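Local structure of DNA translocase coupling protein (Clostridium perfringens, 6O1W) at residues L312-R326 and K330-Y342. The protein probably binds ATP and DNA as an FtsK/SpoIIIE-family coupling protein, thought to drive DNA transfer during conjugation of a clostridial plasmid. Numbering follows the deposited sequence.
Sequences LSNTKAKDLPEVKGR and KLGADTVQFQAFY. With BGC (beta-D-glucopyranose), chain D.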
ATOM      1  N   LEU A 312      -0.025   0.005   9.759  1.00 33.72           N
ATOM      2  CA  LEU A 312       1.031   1.018   9.787  1.00 32.52           C
ATOM      3  C   LEU A 312       1.672   1.329  11.118  1.00 38.42           C
ATOM      4  O   LEU A 312       2.671   2.068  11.139  1.00 39.09           O
ATOM      5  CB  LEU A 312       0.403   2.343   9.269  1.00 31.69           C
ATOM      6  CG  LEU A 312      -0.185   2.328   7.862  1.00 34.70           C
ATOM      7  CD1 LEU A 312      -0.970   3.599   7.603  1.00 34.40           C
ATOM      8  CD2 LEU A 312       0.907   2.127   6.779  1.00 33.02           C
ATOM      9  N   SER A 313       1.051   0.879  12.228  1.00 34.62           N
ATOM     10  CA  SER A 313       1.408   1.199  13.623  1.00 33.81           C
ATOM     11  C   SER A 313       1.365   2.744  13.876  1.00 38.87           C
ATOM     12  O   SER A 313       2.103   3.295  14.695  1.00 40.63           O
ATOM     13  CB  SER A 313       2.692   0.517  14.094  1.00 36.77           C
ATOM     14  OG  SER A 313       3.843   0.947  13.399  1.00 50.21           O
ATOM     15  N   ASN A 314       0.421   3.408  13.187  1.00 33.83           N
ATOM     16  CA  ASN A 314       0.004   4.814  13.338  1.00 33.23           C
ATOM     17  C   ASN A 314      -1.471   4.890  12.858  1.00 37.02           C
ATOM     18  O   ASN A 314      -1.967   3.914  12.294  1.00 36.63           O
ATOM     19  CB  ASN A 314       0.940   5.811  12.628  1.00 30.09           C
ATOM     20  CG  ASN A 314       0.947   5.736  11.128  1.00 40.03           C
ATOM     21  OD1 ASN A 314      -0.090   5.782  10.477  1.00 33.97           O
ATOM     22  ND2 ASN A 314       2.128   5.659  10.535  1.00 37.47           N
ATOM     23  N   THR A 315      -2.155   6.022  13.064  1.00 32.32           N
ATOM     24  CA  THR A 315      -3.571   6.188  12.734  1.00 31.51           C
ATOM     25  C   THR A 315      -3.798   7.014  11.452  1.00 36.91           C
ATOM     26  O   THR A 315      -4.920   7.479  11.232  1.00 38.23           O
ATOM     27  CB  THR A 315      -4.268   6.895  13.926  1.00 39.23           C
ATOM     28  OG1 THR A 315      -3.740   8.220  14.011  1.00 40.62           O
ATOM     29  CG2 THR A 315      -4.082   6.156  15.270  1.00 33.46           C
ATOM     30  N   LYS A 316      -2.767   7.210  10.620  1.00 32.70           N
ATOM     31  CA  LYS A 316      -2.852   8.083   9.436  1.00 32.39           C
ATOM     32  C   LYS A 316      -3.789   7.625   8.312  1.00 35.78           C
ATOM     33  O   LYS A 316      -4.175   8.473   7.505  1.00 34.07           O
ATOM     34  CB  LYS A 316      -1.468   8.381   8.854  1.00 34.19           C
ATOM     35  CG  LYS A 316      -0.510   9.030   9.846  1.00 37.18           C
ATOM     36  CD  LYS A 316       0.893   9.143   9.215  1.00 41.05           C
ATOM     37  CE  LYS A 316       1.980   9.396  10.221  1.00 44.82           C
ATOM     38  NZ  LYS A 316       1.785  10.694  10.909  1.00 42.91           N
ATOM     39  N   ALA A 317      -4.158   6.321   8.228  1.00 33.30           N
ATOM     40  CA  ALA A 317      -5.088   5.893   7.158  1.00 34.12           C
ATOM     41  C   ALA A 317      -6.496   6.535   7.327  1.00 37.18           C
ATOM     42  O   ALA A 317      -7.236   6.647   6.360  1.00 36.70           O
ATOM     43  CB  ALA A 317      -5.178   4.369   7.092  1.00 35.02           C
ATOM     44  N   LYS A 318      -6.822   7.032   8.532  1.00 33.98           N
ATOM     45  CA  LYS A 318      -8.109   7.702   8.772  1.00 34.27           C
ATOM     46  C   LYS A 318      -8.151   9.137   8.186  1.00 39.51           C
ATOM     47  O   LYS A 318      -9.226   9.716   8.081  1.00 40.09           O
ATOM     48  CB  LYS A 318      -8.455   7.680  10.293  1.00 36.08           C
ATOM     49  CG  LYS A 318      -7.849   8.839  11.099  1.00 47.49           C
ATOM     50  CD  LYS A 318      -7.602   8.538  12.583  1.00 57.82           C
ATOM     51  CE  LYS A 318      -6.938   9.703  13.319  1.00 60.75           C
ATOM     52  NZ  LYS A 318      -5.595  10.096  12.763  1.00 51.80           N
ATOM     53  N   ASP A 319      -6.982   9.713   7.847  1.00 36.38           N
ATOM     54  CA  ASP A 319      -6.832  11.097   7.368  1.00 35.42           C
ATOM     55  C   ASP A 319      -6.893  11.226   5.857  1.00 37.02           C
ATOM     56  O   ASP A 319      -6.960  12.353   5.357  1.00 35.61           O
ATOM     57  CB  ASP A 319      -5.460  11.665   7.790  1.00 37.04           C
ATOM     58  CG  ASP A 319      -5.055  11.472   9.231  1.00 50.85           C
ATOM     59  OD1 ASP A 319      -5.941  11.485  10.096  1.00 52.97           O
ATOM     60  OD2 ASP A 319      -3.835  11.342   9.491  1.00 55.86           O
ATOM     61  N   LEU A 320      -6.702  10.112   5.127  1.00 31.07           N
ATOM     62  CA  LEU A 320      -6.646  10.184   3.670  1.00 30.41           C
ATOM     63  C   LEU A 320      -7.897  10.817   3.047  1.00 36.09           C
ATOM     64  O   LEU A 320      -8.981  10.537   3.537  1.00 33.67           O
ATOM     65  CB  LEU A 320      -6.462   8.774   3.071  1.00 28.81           C
ATOM     66  CG  LEU A 320      -5.034   8.182   3.065  1.00 29.87           C
ATOM     67  CD1 LEU A 320      -5.079   6.723   2.590  1.00 27.19           C
ATOM     68  CD2 LEU A 320      -4.096   9.006   2.176  1.00 27.53           C
ATOM     69  N   PRO A 321      -7.786  11.584   1.935  1.00 36.52           N
ATOM     70  CA  PRO A 321      -8.998  12.036   1.247  1.00 37.95           C
ATOM     71  C   PRO A 321      -9.647  10.850   0.524  1.00 45.47           C
ATOM     72  O   PRO A 321      -8.950   9.891   0.154  1.00 43.21           O
ATOM     73  CB  PRO A 321      -8.468  13.053   0.232  1.00 39.54           C
ATOM     74  CG  PRO A 321      -7.098  12.611  -0.065  1.00 43.34           C
ATOM     75  CD  PRO A 321      -6.568  11.993   1.199  1.00 38.58           C
ATOM     76  N   GLU A 322     -10.976  10.935   0.299  1.00 44.36           N
ATOM     77  CA  GLU A 322     -11.774   9.903  -0.375  1.00 44.83           C
ATOM     78  C   GLU A 322     -11.607   9.941  -1.885  1.00 49.77           C
ATOM     79  O   GLU A 322     -12.533  10.309  -2.609  1.00 51.05           O
ATOM     80  CB  GLU A 322     -13.251  10.000   0.036  1.00 46.32           C
ATOM     81  CG  GLU A 322     -13.507   9.471   1.438  1.00 58.30           C
ATOM     82  CD  GLU A 322     -14.951   9.601   1.874  1.00 82.65           C
ATOM     83  OE1 GLU A 322     -15.268  10.586   2.580  1.00 70.71           O
ATOM     84  OE2 GLU A 322     -15.769   8.728   1.498  1.00 77.12           O
ATOM     85  N   VAL A 323     -10.407   9.554  -2.349  1.00 44.12           N
ATOM     86  CA  VAL A 323     -10.001   9.496  -3.753  1.00 42.42           C
ATOM     87  C   VAL A 323      -9.673   8.030  -4.059  1.00 42.24           C
ATOM     88  O   VAL A 323      -8.888   7.411  -3.326  1.00 39.13           O
ATOM     89  CB  VAL A 323      -8.751  10.398  -3.991  1.00 45.80           C
ATOM     90  CG1 VAL A 323      -8.227  10.288  -5.424  1.00 44.65           C
ATOM     91  CG2 VAL A 323      -9.024  11.849  -3.617  1.00 45.47           C
ATOM     92  N   LYS A 324     -10.247   7.483  -5.139  1.00 36.52           N
ATOM     93  CA  LYS A 324      -9.952   6.112  -5.540  1.00 35.44           C
ATOM     94  C   LYS A 324      -8.487   6.006  -5.985  1.00 37.73           C
ATOM     95  O   LYS A 324      -8.001   6.837  -6.778  1.00 36.98           O
ATOM     96  CB  LYS A 324     -10.901   5.620  -6.655  1.00 38.37           C
ATOM     97  CG  LYS A 324     -10.972   4.093  -6.735  1.00 62.54           C
ATOM     98  CD  LYS A 324     -11.866   3.615  -7.883  1.00 80.16           C
ATOM     99  CE  LYS A 324     -11.716   2.137  -8.180  1.00 96.86           C
ATOM    100  NZ  LYS A 324     -10.371   1.798  -8.730  1.00106.59           N
ATOM    101  N   GLY A 325      -7.808   4.988  -5.453  1.00 33.01           N
ATOM    102  CA  GLY A 325      -6.407   4.721  -5.747  1.00 32.65           C
ATOM    103  C   GLY A 325      -5.430   5.549  -4.933  1.00 34.92           C
ATOM    104  O   GLY A 325      -4.224   5.495  -5.181  1.00 34.44           O
ATOM    105  N   ARG A 326      -5.923   6.304  -3.950  1.00 30.45           N
ATOM    106  CA  ARG A 326      -5.068   7.115  -3.079  1.00 29.61           C
ATOM    107  C   ARG A 326      -4.659   6.275  -1.861  1.00 33.73           C
ATOM    108  O   ARG A 326      -5.506   5.696  -1.181  1.00 33.87           O
ATOM    109  CB  ARG A 326      -5.780   8.404  -2.673  1.00 28.50           C
ATOM    110  CG  ARG A 326      -4.894   9.394  -1.923  1.00 30.64           C
ATOM    111  CD  ARG A 326      -3.722   9.871  -2.759  1.00 26.75           C
ATOM    112  NE  ARG A 326      -4.112  10.597  -3.975  1.00 30.82           N
ATOM    113  CZ  ARG A 326      -4.607  11.835  -4.003  1.00 46.32           C
ATOM    114  NH1 ARG A 326      -4.834  12.494  -2.874  1.00 29.96           N
ATOM    115  NH2 ARG A 326      -4.871  12.424  -5.161  1.00 37.22           N
ATOM    116  N   LYS A 330       4.354   3.084   3.518  1.00 29.41           N
ATOM    117  CA  LYS A 330       5.243   3.057   4.665  1.00 28.83           C
ATOM    118  C   LYS A 330       6.349   2.007   4.449  1.00 32.08           C
ATOM    119  O   LYS A 330       6.056   0.843   4.180  1.00 31.79           O
ATOM    120  CB  LYS A 330       4.462   2.810   5.968  1.00 30.03           C
ATOM    121  CG  LYS A 330       5.363   2.779   7.189  1.00 41.31           C
ATOM    122  CD  LYS A 330       4.627   2.765   8.496  1.00 40.07           C
ATOM    123  CE  LYS A 330       5.529   3.308   9.577  1.00 51.25           C
ATOM    124  NZ  LYS A 330       5.443   2.515  10.833  1.00 59.78           N
ATOM    125  N   LEU A 331       7.606   2.449   4.511  1.00 30.87           N
ATOM    126  CA  LEU A 331       8.830   1.634   4.449  1.00 31.91           C
ATOM    127  C   LEU A 331       9.771   2.255   5.455  1.00 38.79           C
ATOM    128  O   LEU A 331      10.277   3.351   5.239  1.00 40.64           O
ATOM    129  CB  LEU A 331       9.479   1.584   3.050  1.00 31.39           C
ATOM    130  CG  LEU A 331      10.800   0.765   2.932  1.00 34.87           C
ATOM    131  CD1 LEU A 331      10.685  -0.603   3.521  1.00 33.25           C
ATOM    132  CD2 LEU A 331      11.215   0.619   1.501  1.00 36.88           C
ATOM    133  N   GLY A 332       9.969   1.569   6.557  1.00 34.86           N
ATOM    134  CA  GLY A 332      10.766   2.098   7.650  1.00 34.81           C
ATOM    135  C   GLY A 332       9.886   2.976   8.521  1.00 40.08           C
ATOM    136  O   GLY A 332       8.699   2.680   8.708  1.00 38.46           O
ATOM    137  N   ALA A 333      10.439   4.084   9.028  1.00 37.90           N
ATOM    138  CA  ALA A 333       9.695   4.952   9.937  1.00 37.66           C
ATOM    139  C   ALA A 333       8.823   6.044   9.275  1.00 42.59           C
ATOM    140  O   ALA A 333       8.051   6.681   9.991  1.00 43.76           O
ATOM    141  CB  ALA A 333      10.644   5.572  10.935  1.00 37.87           C
ATOM    142  N   ASP A 334       8.916   6.271   7.955  1.00 39.36           N
ATOM    143  CA  ASP A 334       8.121   7.338   7.296  1.00 39.51           C
ATOM    144  C   ASP A 334       6.880   6.824   6.547  1.00 40.93           C
ATOM    145  O   ASP A 334       6.920   5.755   5.938  1.00 41.11           O
ATOM    146  CB  ASP A 334       9.001   8.196   6.353  1.00 42.33           C
ATOM    147  CG  ASP A 334       8.429   9.565   5.948  1.00 55.84           C
ATOM    148  OD1 ASP A 334       7.533  10.092   6.674  1.00 55.40           O
ATOM    149  OD2 ASP A 334       8.884  10.117   4.926  1.00 63.12           O
ATOM    150  N   THR A 335       5.787   7.594   6.602  1.00 36.12           N
ATOM    151  CA  THR A 335       4.513   7.286   5.937  1.00 35.76           C
ATOM    152  C   THR A 335       4.215   8.407   4.961  1.00 38.40           C
ATOM    153  O   THR A 335       4.064   9.542   5.385  1.00 38.90           O
ATOM    154  CB  THR A 335       3.349   7.104   6.959  1.00 37.10           C
ATOM    155  OG1 THR A 335       3.687   6.106   7.912  1.00 30.65           O
ATOM    156  CG2 THR A 335       2.025   6.711   6.283  1.00 31.80           C
ATOM    157  N   VAL A 336       4.137   8.107   3.668  1.00 34.43           N
ATOM    158  CA  VAL A 336       3.856   9.148   2.667  1.00 33.89           C
ATOM    159  C   VAL A 336       2.576   8.847   1.894  1.00 35.11           C
ATOM    160  O   VAL A 336       2.218   7.682   1.715  1.00 35.04           O
ATOM    161  CB  VAL A 336       5.062   9.461   1.714  1.00 37.36           C
ATOM    162  CG1 VAL A 336       6.347   9.747   2.496  1.00 36.39           C
ATOM    163  CG2 VAL A 336       5.282   8.353   0.696  1.00 37.16           C
ATOM    164  N   GLN A 337       1.916   9.890   1.400  1.00 28.19           N
ATOM    165  CA  GLN A 337       0.714   9.742   0.603  1.00 28.03           C
ATOM    166  C   GLN A 337       1.139   9.620  -0.873  1.00 32.58           C
ATOM    167  O   GLN A 337       2.069  10.293  -1.310  1.00 33.16           O
ATOM    168  CB  GLN A 337      -0.218  10.982   0.835  1.00 29.34           C
ATOM    169  CG  GLN A 337      -1.541  10.905   0.100  1.00 36.04           C
ATOM    170  CD  GLN A 337      -2.527  12.039   0.343  1.00 44.16           C
ATOM    171  OE1 GLN A 337      -2.313  13.039   1.051  1.00 33.48           O
ATOM    172  NE2 GLN A 337      -3.651  11.896  -0.269  1.00 34.79           N
ATOM    173  N   PHE A 338       0.475   8.751  -1.636  1.00 29.37           N
ATOM    174  CA  PHE A 338       0.744   8.606  -3.062  1.00 27.92           C
ATOM    175  C   PHE A 338      -0.506   8.122  -3.779  1.00 31.79           C
ATOM    176  O   PHE A 338      -1.373   7.509  -3.136  1.00 30.39           O
ATOM    177  CB  PHE A 338       1.921   7.613  -3.334  1.00 28.37           C
ATOM    178  CG  PHE A 338       1.572   6.142  -3.304  1.00 28.09           C
ATOM    179  CD1 PHE A 338       1.431   5.469  -2.093  1.00 29.97           C
ATOM    180  CD2 PHE A 338       1.430   5.418  -4.487  1.00 29.09           C
ATOM    181  CE1 PHE A 338       1.155   4.094  -2.064  1.00 29.28           C
ATOM    182  CE2 PHE A 338       1.138   4.051  -4.457  1.00 31.33           C
ATOM    183  CZ  PHE A 338       0.982   3.400  -3.245  1.00 28.26           C
ATOM    184  N   GLN A 339      -0.544   8.336  -5.124  1.00 28.14           N
ATOM    185  CA  GLN A 339      -1.589   7.852  -6.016  1.00 29.24           C
ATOM    186  C   GLN A 339      -1.059   6.601  -6.688  1.00 31.84           C
ATOM    187  O   GLN A 339      -0.060   6.657  -7.395  1.00 31.56           O
ATOM    188  CB  GLN A 339      -1.947   8.896  -7.106  1.00 31.23           C
ATOM    189  CG  GLN A 339      -3.171   8.522  -7.986  1.00 35.83           C
ATOM    190  CD  GLN A 339      -4.477   8.366  -7.223  1.00 41.06           C
ATOM    191  OE1 GLN A 339      -4.702   8.976  -6.172  1.00 32.11           O
ATOM    192  NE2 GLN A 339      -5.380   7.527  -7.731  1.00 33.78           N
ATOM    193  N   ALA A 340      -1.743   5.491  -6.489  1.00 29.56           N
ATOM    194  CA  ALA A 340      -1.399   4.204  -7.065  1.00 30.15           C
ATOM    195  C   ALA A 340      -1.825   4.144  -8.511  1.00 36.29           C
ATOM    196  O   ALA A 340      -2.858   4.703  -8.869  1.00 36.22           O
ATOM    197  CB  ALA A 340      -2.096   3.092  -6.288  1.00 30.77           C
ATOM    198  N   PHE A 341      -1.057   3.423  -9.330  1.00 33.79           N
ATOM    199  CA  PHE A 341      -1.384   3.170 -10.729  1.00 34.27           C
ATOM    200  C   PHE A 341      -2.670   2.372 -10.812  1.00 40.77           C
ATOM    201  O   PHE A 341      -2.889   1.458 -10.003  1.00 40.22           O
ATOM    202  CB  PHE A 341      -0.296   2.321 -11.415  1.00 35.11           C
ATOM    203  CG  PHE A 341       1.031   2.998 -11.606  1.00 36.72           C
ATOM    204  CD1 PHE A 341       1.133   4.170 -12.343  1.00 40.84           C
ATOM    205  CD2 PHE A 341       2.190   2.435 -11.102  1.00 38.64           C
ATOM    206  CE1 PHE A 341       2.367   4.807 -12.509  1.00 42.25           C
ATOM    207  CE2 PHE A 341       3.431   3.051 -11.301  1.00 42.18           C
ATOM    208  CZ  PHE A 341       3.511   4.229 -12.007  1.00 40.76           C
ATOM    209  N   TYR A 342      -3.514   2.702 -11.790  1.00 39.39           N
ATOM    210  CA  TYR A 342      -4.698   1.889 -12.003  1.00 39.90           C
ATOM    211  C   TYR A 342      -4.307   0.969 -13.140  1.00 39.60           C
ATOM    212  O   TYR A 342      -3.973   1.427 -14.241  1.00 38.35           O
ATOM    213  CB  TYR A 342      -5.981   2.696 -12.293  1.00 43.13           C
ATOM    214  CG  TYR A 342      -7.175   1.783 -12.509  1.00 46.95           C
ATOM    215  CD1 TYR A 342      -7.675   0.994 -11.473  1.00 49.05           C
ATOM    216  CD2 TYR A 342      -7.764   1.660 -13.763  1.00 48.59           C
ATOM    217  CE1 TYR A 342      -8.723   0.097 -11.686  1.00 51.22           C
ATOM    218  CE2 TYR A 342      -8.839   0.798 -13.977  1.00 50.34           C
ATOM    219  CZ  TYR A 342      -9.305   0.006 -12.940  1.00 62.42           C
ATOM    220  OH  TYR A 342     -10.353  -0.855 -13.165  1.00 70.02           O
TER
HETATM  221  C2  BGC D 502      -4.220  13.634  12.637  1.00 53.63           C
HETATM  222  C3  BGC D 502      -2.752  13.214  12.582  1.00 52.14           C
HETATM  223  C4  BGC D 502      -1.955  14.139  11.668  1.00 52.83           C
HETATM  224  C5  BGC D 502      -2.190  15.599  12.054  1.00 51.38           C
HETATM  225  C6  BGC D 502      -1.555  16.584  11.098  1.00 49.05           C
HETATM  226  C1  BGC D 502      -4.347  15.116  12.973  1.00 54.67           C
HETATM  227  O1  BGC D 502      -5.683  15.473  12.883  1.00 55.92           O
HETATM  228  O2  BGC D 502      -4.932  12.888  13.618  1.00 57.08           O
HETATM  229  O3  BGC D 502      -2.656  11.876  12.099  1.00 49.75           O
HETATM  230  O4  BGC D 502      -0.563  13.830  11.709  1.00 53.49           O
HETATM  231  O5  BGC D 502      -3.596  15.883  12.039  1.00 52.79           O
HETATM  232  O6  BGC D 502      -2.185  16.552   9.822  1.00 47.04           O
HETATM  233  O   HOH W   1       4.734   5.554  12.332  1.00 55.23           O
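Arg-326 and Gln-339 face each other as an antiparallel non-hydrogen-bonded pair, and their side chains lie on the same face of the sheet. Both chains bend at chi2, and Arg-326 again at chi3. The two bends of Arg-326 (both 62°) bring its NE beside Gln-339 OE1. Arg-326 NE donates to Gln-339 OE1 at 2.8 Å, in the carbonyl plane of the amide. The other end of that amide is also held: Gln-339 NE2 gives a nearly straight bond to Lys-324 O (2.9 Å, 165°). These two bonds fix the amide's rotation. Val-323 CG1 lies over one face of the guanidinium, toward its rim, and NH2 reaches Pro-95 O. In the backbone, Ala-340 N donates to Gly-325 O at 2.8 Å. Gln-337 extends past Leu-320 in the opposite direction, with its CG 3.8 Å from Leu-320 CD2.

At the other end, the amide of Asn-314 points at Thr-335. Asn-314 ND2 donates to Thr-335 OG1 at 3.1 Å, close to the amide plane, in a bent bond (139°). OD1 accepts from Lys-316 N, an Asx turn that steadies the amide. The aliphatic part of Lys-316 crosses Thr-335, while its NZ pairs with Asp-37. Lys-330 passes Leu-312 CD2, and its NZ donates a hydrogen bond to Leu-312 O (2.8 Å). Ser-313 OG reaches the same oxygen from the same face.

Lys-318 and Asp-319 form a salt bridge, and each also binds the glucose. The arrangement is a loop from helix 305-312 folded over a beta hairpin, strands 326-331 and 334-340, of the mixed sheet in the P-loop NTPase domain. Ala-340, which contacts ATP in another structure of this protein, lies at its far end.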